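Local atomic coordinates of acyl-CoA thioesterase II (Mycobacterium avium subsp. paratuberculosis, PDB entry 4R9Z), a protein that probably hydrolyses the thioester bond of fatty acyl-CoAs, releasing the fatty acid and coenzyme A, and is built as a double hot-dog. Residues D10-L15 and P188-S193; G40-Q45 and V76-V81. One frame throughout, in Å; residues are numbered along the deposited sequence.

In the fold
From the N terminus the chain first forms helix 8-15, whose partner in interaction 1, the start of helix 188-201, lies 173 residues on. Well within that span, interaction 2 closes a much shorter loop, 31 residues, bringing helix 39-52 against strand 76-85 of the N-terminal hot-dog region; the two contacts therefore nest and do not cross. Interaction 1 ties the N-terminal helix to the second hot-dog region, whereas interaction 2 is internal to the first. Their centres are 12 Å apart and they touch directly: Gln45 NE2 bonds Thr14 O at 2.8 Å, and Leu15 CD2 packs on Gln45 CG at 3.8 Å, so residues 10-15 touch both helix 39-52 and helix 188-201.

Interaction 1: D10-L15 and P188-S193; sequences DVLATL and PVLTAS
Leu12 and Leu15 of the N-terminal helix 8-15 meet Leu190 in the first turn of helix 188-201, a helix of the second hot-dog region, in a small apolar helix-helix contact. The two segments bury 121 Å² between them, nearly all of it on these three leucines. Leu190 divides its two methyls between the partners: CD2 reaches Leu12 CD2 at 4.1 Å, while CD1 reaches Leu15 CD1 at 4.2 Å. With CG anti to its backbone N (chi1 -178°), Leu190 extends its branch across the gap between the helices. Leu12 crosses it at about a right angle and Leu15 at a slant. The backbones stay well apart, the nearest CA atoms being those of Leu15 and Leu190 at 8.3 Å.

Hydroxyls in each helix turn back to their own backbone. Thr14 OG1 donates to Val11 O at 2.7 Å, tilted 21° from the carbonyl plane, and that oxygen also accepts from Leu15 N. Ser193 OG likewise donates to Leu190 O at 2.8 Å.

Further along helix 188-201, Leu194 and Tyr197 also pack on Leu15, and Tyr197 touches Val11 as well. Helix 39-52 lies against both partners, its His41 meeting Thr14 and its Leu48 meeting Val189 and Ser193; Pro188 and Ala192 rest on strand 58-66.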
loop_
_atom_site.group_PDB
_atom_site.type_symbol
_atom_site.label_atom_id
_atom_site.label_comp_id
_atom_site.label_asym_id
_atom_site.label_seq_id
_atom_site.Cartn_x
_atom_site.Cartn_y
_atom_site.Cartn_z
ATOM N N ASP B 10 -4.865 -5.833 28.374
ATOM C CA ASP B 10 -5.677 -6.782 27.624
ATOM C C ASP B 10 -5.257 -6.828 26.159
ATOM O O ASP B 10 -5.316 -7.882 25.524
ATOM C CB ASP B 10 -7.158 -6.431 27.746
ATOM C CG ASP B 10 -7.659 -6.532 29.170
ATOM O OD1 ASP B 10 -7.066 -7.310 29.947
ATOM O OD2 ASP B 10 -8.641 -5.838 29.512
ATOM N N VAL B 11 -4.829 -5.688 25.624
ATOM C CA VAL B 11 -4.352 -5.635 24.247
ATOM C C VAL B 11 -3.047 -6.404 24.099
ATOM O O VAL B 11 -2.923 -7.267 23.230
ATOM C CB VAL B 11 -4.151 -4.185 23.763
ATOM C CG1 VAL B 11 -3.368 -4.158 22.457
ATOM C CG2 VAL B 11 -5.494 -3.490 23.607
ATOM N N LEU B 12 -2.088 -6.097 24.964
ATOM C CA LEU B 12 -0.786 -6.755 24.940
ATOM C C LEU B 12 -0.922 -8.270 25.056
ATOM O O LEU B 12 -0.170 -9.019 24.432
ATOM C CB LEU B 12 0.099 -6.217 26.061
ATOM C CG LEU B 12 0.536 -4.764 25.908
ATOM C CD1 LEU B 12 1.345 -4.339 27.113
ATOM C CD2 LEU B 12 1.347 -4.593 24.634
ATOM N N ALA B 13 -1.877 -8.712 25.866
ATOM C CA ALA B 13 -2.145 -10.135 26.027
ATOM C C ALA B 13 -2.595 -10.767 24.710
ATOM O O ALA B 13 -2.061 -11.794 24.294
ATOM C CB ALA B 13 -3.189 -10.357 27.106
ATOM N N THR B 14 -3.573 -10.149 24.054
ATOM C CA THR B 14 -4.096 -10.673 22.794
ATOM C C THR B 14 -3.044 -10.623 21.689
ATOM O O THR B 14 -3.083 -11.416 20.751
ATOM C CB THR B 14 -5.352 -9.905 22.327
ATOM O OG1 THR B 14 -5.073 -8.500 22.270
ATOM C CG2 THR B 14 -6.516 -10.159 23.272
ATOM N N LEU B 15 -2.104 -9.689 21.802
ATOM C CA LEU B 15 -1.039 -9.577 20.817
ATOM C C LEU B 15 0.017 -10.661 20.991
ATOM O O LEU B 15 0.808 -10.911 20.084
ATOM C CB LEU B 15 -0.394 -8.196 20.877
ATOM C CG LEU B 15 -1.347 -7.073 20.459
ATOM C CD1 LEU B 15 -0.616 -5.750 20.336
ATOM C CD2 LEU B 15 -2.052 -7.428 19.159
ATOM N N PRO B 188 11.040 -3.893 19.823
ATOM C CA PRO B 188 11.019 -3.238 18.509
ATOM C C PRO B 188 9.900 -3.750 17.608
ATOM O O PRO B 188 9.202 -2.956 16.979
ATOM C CB PRO B 188 12.383 -3.595 17.922
ATOM C CG PRO B 188 13.259 -3.779 19.098
ATOM C CD PRO B 188 12.396 -4.334 20.197
ATOM N N VAL B 189 9.743 -5.069 17.554
ATOM C CA VAL B 189 8.706 -5.703 16.746
ATOM C C VAL B 189 7.305 -5.480 17.330
ATOM O O VAL B 189 6.357 -5.201 16.593
ATOM C CB VAL B 189 8.984 -7.217 16.587
ATOM C CG1 VAL B 189 7.763 -7.944 16.057
ATOM C CG2 VAL B 189 10.181 -7.439 15.679
ATOM N N LEU B 190 7.169 -5.613 18.647
ATOM C CA LEU B 190 5.890 -5.347 19.302
ATOM C C LEU B 190 5.484 -3.892 19.110
ATOM O O LEU B 190 4.314 -3.586 18.905
ATOM C CB LEU B 190 5.951 -5.685 20.792
ATOM C CG LEU B 190 4.652 -5.499 21.584
ATOM C CD1 LEU B 190 3.495 -6.188 20.884
ATOM C CD2 LEU B 190 4.804 -6.035 22.999
ATOM N N THR B 191 6.464 -3.000 19.195
ATOM C CA THR B 191 6.246 -1.572 18.998
ATOM C C THR B 191 5.737 -1.267 17.587
ATOM O O THR B 191 4.831 -0.455 17.405
ATOM C CB THR B 191 7.539 -0.778 19.264
ATOM O OG1 THR B 191 7.910 -0.929 20.639
ATOM C CG2 THR B 191 7.343 0.692 18.963
ATOM N N ALA B 192 6.325 -1.922 16.591
ATOM C CA ALA B 192 5.928 -1.701 15.209
ATOM C C ALA B 192 4.477 -2.119 14.979
ATOM O O ALA B 192 3.723 -1.416 14.306
ATOM C CB ALA B 192 6.847 -2.449 14.274
ATOM N N SER B 193 4.079 -3.249 15.555
ATOM C CA SER B 193 2.711 -3.722 15.383
ATOM C C SER B 193 1.731 -2.805 16.103
ATOM O O SER B 193 0.600 -2.627 15.657
ATOM C CB SER B 193 2.551 -5.154 15.898
ATOM O OG SER B 193 2.762 -5.219 17.298
#

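Interaction 2: G40-Q45 and V76-V81; sequences GHISAQ and VDFEVV
Helix 40-45 and strand 76-81 run in broadly the same direction, their axes inclined by 42° and 10.5 Å apart at closest approach, a separation that leaves room for a layer of side chains. Ile42 and Gln45, one helical turn apart, meet Val76 and Phe78, alternate residues on the strand face turned to the helix. This is the hot-dog arrangement, a helix wrapped by antiparallel strands, here in the N-terminal thioesterase domain.

With CG1 anti to the backbone N (chi1 -165°) and the chain extended beyond it, Ile42 brings CD1 to Val76 CG1 at 4.2 Å and leaves CG1 itself 4.0 Å from Phe78 CZ. The same Val76 methyl lies 3.6 Å above one face of the Phe78 ring, displaced toward the rim, so Val76 CG1 touches both ring and isoleucine.

The far edge of that ring points at the helix. Gln45 CB is 3.5 Å from Phe78 CZ, and Ile42 O sits near the ring plane, 3.6 Å from Phe78 CE2. Three hydrogen bonds outside the pair hold the Gln45 amide: NE2 donates to Thr14 O and Gln28 O, and OE1 accepts from Gln29 NE2. The amide stands almost perpendicular to the ring, the two planes 89° apart, and Gln45 OE1 meets the ring edge close to its plane, 3.4 Å from Phe78 CZ.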
loop_
_atom_site.group_PDB
_atom_site.type_symbol
_atom_site.label_atom_id
_atom_site.label_comp_id
_atom_site.label_asym_id
_atom_site.label_seq_id
_atom_site.Cartn_x
_atom_site.Cartn_y
_atom_site.Cartn_z
ATOM N N GLY B 40 -7.309 -2.774 12.597
ATOM C CA GLY B 40 -6.026 -2.480 13.208
ATOM C C GLY B 40 -5.560 -3.573 14.145
ATOM O O GLY B 40 -4.370 -3.862 14.232
ATOM N N HIS B 41 -6.511 -4.180 14.844
ATOM C CA HIS B 41 -6.213 -5.255 15.775
ATOM C C HIS B 41 -5.781 -6.535 15.063
ATOM O O HIS B 41 -4.759 -7.130 15.406
ATOM C CB HIS B 41 -7.432 -5.543 16.653
ATOM C CG HIS B 41 -7.249 -6.708 17.574
ATOM N ND1 HIS B 41 -6.540 -6.625 18.752
ATOM C CD2 HIS B 41 -7.684 -7.987 17.484
ATOM C CE1 HIS B 41 -6.546 -7.805 19.351
ATOM N NE2 HIS B 41 -7.236 -8.646 18.603
ATOM N N ILE B 42 -6.558 -6.949 14.068
ATOM C CA ILE B 42 -6.285 -8.195 13.376
ATOM C C ILE B 42 -5.044 -8.059 12.497
ATOM O O ILE B 42 -4.307 -9.027 12.318
ATOM C CB ILE B 42 -7.503 -8.665 12.541
ATOM C CG1 ILE B 42 -7.345 -10.133 12.140
ATOM C CG2 ILE B 42 -7.723 -7.790 11.323
ATOM C CD1 ILE B 42 -8.635 -10.786 11.717
ATOM N N SER B 43 -4.801 -6.864 11.967
ATOM C CA SER B 43 -3.626 -6.642 11.130
ATOM C C SER B 43 -2.361 -6.561 11.981
ATOM O O SER B 43 -1.274 -6.908 11.526
ATOM C CB SER B 43 -3.774 -5.372 10.288
ATOM O OG SER B 43 -3.635 -4.206 11.078
ATOM N N ALA B 44 -2.505 -6.085 13.213
ATOM C CA ALA B 44 -1.385 -6.040 14.145
ATOM C C ALA B 44 -0.967 -7.447 14.553
ATOM O O ALA B 44 0.223 -7.748 14.658
ATOM C CB ALA B 44 -1.743 -5.222 15.372
ATOM N N GLN B 45 -1.959 -8.298 14.791
ATOM C CA GLN B 45 -1.708 -9.694 15.120
ATOM C C GLN B 45 -1.044 -10.415 13.952
ATOM O O GLN B 45 -0.086 -11.167 14.134
ATOM C CB GLN B 45 -3.011 -10.397 15.509
ATOM C CG GLN B 45 -3.486 -10.092 16.921
ATOM C CD GLN B 45 -4.738 -10.860 17.299
ATOM O OE1 GLN B 45 -5.587 -11.152 16.452
ATOM N NE2 GLN B 45 -4.865 -11.184 18.580
ATOM N N VAL B 76 -8.876 -16.233 16.216
ATOM C CA VAL B 76 -8.527 -16.191 14.798
ATOM C C VAL B 76 -7.272 -17.008 14.472
ATOM O O VAL B 76 -6.252 -16.890 15.152
ATOM C CB VAL B 76 -8.309 -14.727 14.339
ATOM C CG1 VAL B 76 -7.777 -14.668 12.911
ATOM C CG2 VAL B 76 -9.596 -13.924 14.495
ATOM N N ASP B 77 -7.344 -17.815 13.416
ATOM C CA ASP B 77 -6.200 -18.613 12.977
ATOM C C ASP B 77 -5.373 -17.869 11.939
ATOM O O ASP B 77 -5.887 -17.501 10.881
ATOM C CB ASP B 77 -6.653 -19.950 12.380
ATOM C CG ASP B 77 -7.518 -20.758 13.325
ATOM O OD1 ASP B 77 -7.199 -20.825 14.531
ATOM O OD2 ASP B 77 -8.522 -21.335 12.854
ATOM N N PHE B 78 -4.089 -17.674 12.228
ATOM C CA PHE B 78 -3.188 -17.029 11.281
ATOM C C PHE B 78 -2.241 -18.030 10.633
ATOM O O PHE B 78 -1.432 -18.659 11.315
ATOM C CB PHE B 78 -2.365 -15.937 11.965
ATOM C CG PHE B 78 -3.186 -14.819 12.536
ATOM C CD1 PHE B 78 -3.769 -14.935 13.787
ATOM C CD2 PHE B 78 -3.363 -13.642 11.825
ATOM C CE1 PHE B 78 -4.516 -13.905 14.311
ATOM C CE2 PHE B 78 -4.113 -12.607 12.346
ATOM C CZ PHE B 78 -4.689 -12.739 13.589
ATOM N N GLU B 79 -2.339 -18.174 9.316
ATOM C CA GLU B 79 -1.372 -18.966 8.567
ATOM C C GLU B 79 -0.338 -18.056 7.916
ATOM O O GLU B 79 -0.692 -17.088 7.242
ATOM C CB GLU B 79 -2.058 -19.820 7.496
ATOM C CG GLU B 79 -1.074 -20.636 6.657
ATOM C CD GLU B 79 -1.713 -21.307 5.449
ATOM O OE1 GLU B 79 -2.843 -20.927 5.069
ATOM O OE2 GLU B 79 -1.066 -22.202 4.863
ATOM N N VAL B 80 0.938 -18.367 8.124
ATOM C CA VAL B 80 2.034 -17.620 7.513
ATOM C C VAL B 80 2.670 -18.415 6.373
ATOM O O VAL B 80 2.810 -19.636 6.459
ATOM C CB VAL B 80 3.121 -17.259 8.543
ATOM C CG1 VAL B 80 4.207 -16.408 7.906
ATOM C CG2 VAL B 80 2.510 -16.546 9.732
ATOM N N VAL B 81 3.025 -17.717 5.297
ATOM C CA VAL B 81 3.672 -18.334 4.148
ATOM C C VAL B 81 4.967 -17.594 3.790
ATOM O O VAL B 81 5.003 -16.368 3.770
ATOM C CB VAL B 81 2.728 -18.372 2.932
ATOM C CG1 VAL B 81 3.469 -18.827 1.681
ATOM C CG2 VAL B 81 1.548 -19.288 3.216
#